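Local coordinates for galactose-1-phosphate uridylyltransferase (Bacillus cereus, PDB 4QVU), which is of unknown function but has a HIT-like fold, binds zinc and may act as a UDP-glucose:hexose-1-phosphate uridylyltransferase, at the interface of chains A and B. Residues are numbered along the deposited sequence; one frame, centred on the assembly and turned at random. Chains: chain A/B, Uncharacterized protein.

The interface of chains A and B. Residues chain A 164, 205, 207, 220, 222; chain B 227, 230-231.
B:Val230 pushes both methyls into a recess on chain A lined by A:Ile164, A:Phe207, A:Val220 and A:Arg222. The contact joins two copies of a DUF4931 protein with a HIT-like fold: helix 227-232 of one chain lies against strands 203-211 and 214-222 of the other. Two-fold symmetry repeats the docking with the chains exchanged; whether this pairing within the four-chain deposited assembly exists in solution, the structure alone does not show.

Branching lets the valine serve two neighbours. With chi1 at 165°, CG1 stands opposite the backbone N and reaches A:Phe207 CE2 at 3.7 Å, pointing towards A:Val220 CG1. CG2 sits over one face of the A:Arg222 guanidinium, 3.4 Å from NH1 and displaced towards the rim, leaving the guanidinium's N-H groups, roughly in its plane, able to donate. The flexible apolar branch of A:Ile164 lies along the helix backbone, CG1 3.7 Å from B:Val230 CA.

The phenyl offers a rim to the valine and a broad face to B:Gly231, which, lacking a side chain, can bring CA over the ring, 3.5 Å from its centroid, in a CH-pi contact. B:Pro227 suits the first helical turn, where its H-less N need not donate; CB loosely approaches A:Asn205 ND2.

Behind this shell, A:Val220 CG2 abuts the phenyl edge in plane. A:Arg222, bent at chi2 (-69°) and chi3 (-57°), hydrogen-bonds through NH1 to A:Asn205 OD1 at 2.7 Å, in the carbonyl plane but tilted from the guanidinium plane, which should help fix the guanidinium's orientation.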
# COMPACT_ATOMS: atom_id res chain seq x y z
N ILE A 164 -2.63 7.24 5.53
CA ILE A 164 -3.89 6.49 5.44
C ILE A 164 -4.22 6.09 3.99
O ILE A 164 -4.89 5.08 3.81
CB ILE A 164 -5.05 7.31 6.07
CG1 ILE A 164 -4.83 7.46 7.58
CG2 ILE A 164 -6.43 6.70 5.82
CD1 ILE A 164 -4.65 6.05 8.43
N ASN A 205 -8.54 17.58 9.41
CA ASN A 205 -7.68 17.43 10.57
C ASN A 205 -6.37 18.13 10.37
O ASN A 205 -5.85 18.16 9.24
CB ASN A 205 -7.40 15.96 10.86
CG ASN A 205 -8.50 15.13 11.45
OD1 ASN A 205 -8.88 14.12 10.88
ND2 ASN A 205 -8.93 15.42 12.65
N PHE A 207 -2.46 17.86 11.92
CA PHE A 207 -1.55 17.06 12.74
C PHE A 207 -0.20 17.71 12.73
O PHE A 207 0.30 18.04 11.65
CB PHE A 207 -1.44 15.60 12.29
CG PHE A 207 -2.76 14.87 12.26
CD1 PHE A 207 -3.38 14.47 13.43
CD2 PHE A 207 -3.37 14.57 11.05
CE1 PHE A 207 -4.60 13.81 13.40
CE2 PHE A 207 -4.59 13.90 11.02
CZ PHE A 207 -5.19 13.53 12.20
N VAL A 220 -5.26 17.16 6.60
CA VAL A 220 -5.91 15.98 6.03
C VAL A 220 -7.42 16.22 5.83
O VAL A 220 -8.15 16.26 6.83
CB VAL A 220 -5.67 14.72 6.94
CG1 VAL A 220 -6.21 13.45 6.29
CG2 VAL A 220 -4.19 14.55 7.29
N ARG A 222 -11.26 15.24 5.45
CA ARG A 222 -12.02 14.12 5.97
C ARG A 222 -13.41 14.17 5.35
O ARG A 222 -14.08 15.20 5.37
CB ARG A 222 -12.06 14.16 7.51
CG ARG A 222 -10.69 14.07 8.22
CD ARG A 222 -9.97 12.72 8.13
NE ARG A 222 -10.79 11.61 8.64
CZ ARG A 222 -10.77 11.16 9.89
NH1 ARG A 222 -9.94 11.69 10.78
NH2 ARG A 222 -11.55 10.16 10.25
N PRO B 227 -8.78 10.11 15.05
CA PRO B 227 -7.77 11.07 14.59
C PRO B 227 -6.33 10.68 14.95
O PRO B 227 -5.41 11.00 14.20
CB PRO B 227 -8.15 12.36 15.31
CG PRO B 227 -9.55 12.19 15.68
CD PRO B 227 -9.75 10.75 15.95
N VAL B 230 -5.39 8.23 12.20
CA VAL B 230 -5.25 8.92 10.91
C VAL B 230 -3.89 9.64 10.83
O VAL B 230 -3.18 9.47 9.83
CB VAL B 230 -6.41 9.90 10.63
CG1 VAL B 230 -6.08 10.86 9.49
CG2 VAL B 230 -7.69 9.14 10.33
N GLY B 231 -3.53 10.39 11.86
CA GLY B 231 -2.29 11.16 11.85
C GLY B 231 -1.06 10.50 12.42
O GLY B 231 0.05 10.90 12.09